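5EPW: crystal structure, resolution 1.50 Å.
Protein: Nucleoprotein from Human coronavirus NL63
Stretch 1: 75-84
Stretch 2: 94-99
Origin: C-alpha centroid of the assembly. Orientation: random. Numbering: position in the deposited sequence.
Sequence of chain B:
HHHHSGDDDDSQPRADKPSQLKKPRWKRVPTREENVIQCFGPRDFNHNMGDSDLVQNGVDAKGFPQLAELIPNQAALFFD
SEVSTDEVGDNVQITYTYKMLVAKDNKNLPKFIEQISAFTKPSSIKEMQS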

# COMPACT_ATOMS: atom_id res chain seq x y z
N ALA B 75 -8.44 -1.02 1.52
CA ALA B 75 -9.44 -0.03 2.00
C ALA B 75 -8.70 0.92 2.98
O ALA B 75 -8.87 2.16 2.85
CB ALA B 75 -10.58 -0.77 2.70
N ALA B 76 -7.83 0.43 3.82
CA ALA B 76 -6.97 1.28 4.72
C ALA B 76 -6.10 2.22 3.87
O ALA B 76 -5.99 3.41 4.08
CB ALA B 76 -6.09 0.53 5.70
N LEU B 77 -5.48 1.69 2.79
CA LEU B 77 -4.66 2.54 1.98
C LEU B 77 -5.50 3.61 1.29
O LEU B 77 -5.05 4.77 1.19
CB LEU B 77 -3.92 1.69 0.87
CG LEU B 77 -2.82 2.40 0.13
CD1 LEU B 77 -1.61 2.59 1.05
CD2 LEU B 77 -2.39 1.61 -1.13
N PHE B 78 -6.67 3.27 0.78
CA PHE B 78 -7.51 4.28 0.13
C PHE B 78 -7.94 5.40 1.09
O PHE B 78 -7.82 6.58 0.77
CB PHE B 78 -8.75 3.61 -0.47
CG PHE B 78 -9.61 4.52 -1.33
CD1 PHE B 78 -9.29 4.79 -2.62
CD2 PHE B 78 -10.68 5.07 -0.76
CE1 PHE B 78 -10.10 5.66 -3.38
CE2 PHE B 78 -11.54 5.89 -1.48
CZ PHE B 78 -11.25 6.18 -2.77
N PHE B 79 -8.49 5.01 2.20
CA PHE B 79 -9.15 5.93 3.13
C PHE B 79 -8.21 6.54 4.12
O PHE B 79 -8.60 7.51 4.86
CB PHE B 79 -10.30 5.27 3.88
CG PHE B 79 -11.49 4.96 3.05
CD1 PHE B 79 -12.23 5.99 2.45
CD2 PHE B 79 -11.85 3.62 2.76
CE1 PHE B 79 -13.32 5.73 1.66
CE2 PHE B 79 -12.99 3.35 2.01
CZ PHE B 79 -13.73 4.40 1.51
N ASP B 80 -6.98 6.08 4.27
CA ASP B 80 -6.12 6.50 5.37
C ASP B 80 -4.72 6.90 4.88
O ASP B 80 -3.79 6.97 5.67
CB ASP B 80 -6.09 5.46 6.50
CG ASP B 80 -5.61 6.00 7.84
OD1 ASP B 80 -6.03 7.17 8.12
OD2 ASP B 80 -5.03 5.22 8.60
N SER B 81 -4.63 7.32 3.61
CA SER B 81 -3.42 7.90 2.97
C SER B 81 -3.67 9.34 2.55
O SER B 81 -4.81 9.79 2.33
CB SER B 81 -3.04 7.12 1.67
OG SER B 81 -2.73 5.73 1.91
N GLU B 82 -2.58 10.00 2.27
CA GLU B 82 -2.61 11.25 1.50
C GLU B 82 -2.33 10.87 0.06
O GLU B 82 -1.25 10.35 -0.27
CB GLU B 82 -1.56 12.28 2.02
CG GLU B 82 -1.57 13.60 1.22
CD GLU B 82 -0.73 14.69 1.89
OE1 GLU B 82 -0.27 14.48 2.99
OE2 GLU B 82 -0.60 15.76 1.23
N VAL B 83 -3.23 11.21 -0.89
CA VAL B 83 -3.12 10.87 -2.26
C VAL B 83 -3.01 12.09 -3.16
O VAL B 83 -3.72 13.09 -2.90
CB VAL B 83 -4.35 10.03 -2.72
CG1 VAL B 83 -4.34 9.77 -4.24
CG2 VAL B 83 -4.48 8.72 -1.97
N SER B 84 -2.09 12.03 -4.12
CA SER B 84 -1.92 13.15 -5.11
C SER B 84 -1.67 12.60 -6.46
O SER B 84 -1.42 11.40 -6.63
CB SER B 84 -0.82 14.02 -4.68
OG SER B 84 0.43 13.42 -4.95
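Stretch 2, residues 94-99: ITYTYK

Where the direct backbone pairing of this small antiparallel ladder gives out, water takes over. Next to Lys99 the main chain of stretch 1 has drawn away from the strand, Asp80 O lying 5.0 Å from Lys99 N, and the gap is filled by solvent: water 2 accepts from Lys99 N (2.9 Å to the water oxygen) and its oxygen lies 2.7 Å from Asp80 O, so one molecule sits between the amide and the carbonyl. Such a junction illustrates a general principle, that a strand can serve a helix and its neighbouring strand at once if its side chains and a few waters bridge the turn between them.

Stretch 2 is extended throughout, with phi from -99° to -121° and psi from 115° to 135°. It runs antiparallel to strand 82-84, their N-to-C directions 165° apart and their axes approaching to 4.8 Å. Against helix 75-79 the same strand crosses at 105°, with a closest axial approach of 8.9 Å, a spacing that leaves room for side chains between the two.

The ladder follows the classical alternation. Glu82 and Thr97 form a hydrogen-bonded pair, Glu82 N to Thr97 O at 3.0 Å and Thr97 N to Glu82 O at 2.9 Å; Ser84 and Thr95 form the next, Ser84 N to Thr95 O at 2.9 Å and Thr95 N to Ser84 O at 2.8 Å. Between them lies the non-hydrogen-bonded pair Val83 and Tyr96, whose CA atoms are 4.7 Å apart. Here Val83 CA comes within 3.2 Å of Thr95 O in a CA-H...O contact, a common supplement to antiparallel pairing.

Alternation also sorts the side chains. Glu82, Ser84, Thr95 and Thr97 share one face of the sheet, where water 5 lies 2.8 Å from Glu82 O and 2.7 Å from Thr97 OG1. Val83 and Tyr96 occupy the other face and are buried: Val83 CG2 packs 3.7 Å from Tyr96 CD2, while Val83 CG1 meets Ile94 CG2 at 3.8 Å.

The two tyrosines carry the strand's contact to the helix. Leu77, with chi1 t and chi2 p, leaves the helix sideways to stretch 2, but its end comes nearer and touches both. Its CD2 sits over one face of the Tyr96 ring, 4.1 Å from the centroid and 19° off the normal, a CH-pi contact, while Leu77 CD1 reaches Tyr98 CB at 3.7 Å. The rotamers of the rings differ, m for Tyr96 and t for Tyr98.

Ser81 ties the turn back to the helix, its OG donating to Leu77 O at 2.6 Å. The same OG lies at the edge of both rings, 4.0 Å from Tyr96 CD2 and 3.4 Å from Tyr98 CD1. Asp80, the first residue to leave helical phi/psi, brings its O to 3.4 Å from Tyr98 CD1. Farther out, water 3 donates to Asp80 OD2 and accepts from Tyr98 OH, each 2.6 Å from its oxygen, so that solvent links the turn to the tip of the tyrosine.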

# COMPACT_ATOMS: atom_id res chain seq x y z
N ILE B 94 -0.24 8.47 -9.87
CA ILE B 94 -0.94 8.58 -8.56
C ILE B 94 0.12 8.21 -7.48
O ILE B 94 0.81 7.19 -7.61
CB ILE B 94 -2.10 7.60 -8.40
CG1 ILE B 94 -3.18 7.83 -9.55
CG2 ILE B 94 -2.80 7.86 -7.09
CD1 ILE B 94 -4.25 6.76 -9.71
N THR B 95 0.23 9.12 -6.49
CA THR B 95 1.07 8.86 -5.32
C THR B 95 0.20 8.64 -4.10
O THR B 95 -0.70 9.47 -3.77
CB THR B 95 2.01 10.01 -5.02
OG1 THR B 95 2.88 10.29 -6.14
CG2 THR B 95 2.91 9.69 -3.86
N TYR B 96 0.42 7.51 -3.40
CA TYR B 96 -0.10 7.24 -2.07
C TYR B 96 1.04 7.43 -1.07
O TYR B 96 2.07 6.77 -1.22
CB TYR B 96 -0.66 5.83 -1.91
CG TYR B 96 -1.87 5.46 -2.74
CD1 TYR B 96 -1.75 5.10 -4.08
CD2 TYR B 96 -3.12 5.32 -2.07
CE1 TYR B 96 -2.87 4.63 -4.76
CE2 TYR B 96 -4.25 4.83 -2.76
CZ TYR B 96 -4.09 4.56 -4.08
OH TYR B 96 -5.21 4.06 -4.78
N THR B 97 0.80 8.26 -0.07
CA THR B 97 1.79 8.35 1.06
C THR B 97 1.02 7.89 2.26
O THR B 97 -0.02 8.51 2.68
CB THR B 97 2.27 9.82 1.24
OG1 THR B 97 2.90 10.25 0.04
CG2 THR B 97 3.33 9.84 2.39
N TYR B 98 1.42 6.77 2.85
CA TYR B 98 0.67 6.09 3.93
C TYR B 98 1.62 6.01 5.16
O TYR B 98 2.69 5.44 5.03
CB TYR B 98 0.18 4.71 3.46
CG TYR B 98 -0.55 3.98 4.58
CD1 TYR B 98 -1.86 4.31 4.87
CD2 TYR B 98 0.13 3.10 5.41
CE1 TYR B 98 -2.52 3.70 6.00
CE2 TYR B 98 -0.51 2.50 6.46
CZ TYR B 98 -1.81 2.78 6.74
OH TYR B 98 -2.40 2.16 7.82
N LYS B 99 1.14 6.45 6.31
CA LYS B 99 1.93 6.41 7.56
C LYS B 99 1.19 5.53 8.57
O LYS B 99 -0.02 5.69 8.76
CB LYS B 99 2.05 7.80 8.11
CG LYS B 99 2.89 8.66 7.20
CD LYS B 99 2.95 10.12 7.68
CE LYS B 99 3.71 10.98 6.69
NZ LYS B 99 3.87 12.37 7.32
O HOH W 1 -2.54 6.40 8.54
O HOH W 2 -1.36 7.90 6.44
O HOH W 3 -4.94 2.65 8.00
O HOH W 4 -2.48 4.11 10.19
O HOH W 5 0.97 11.59 -1.38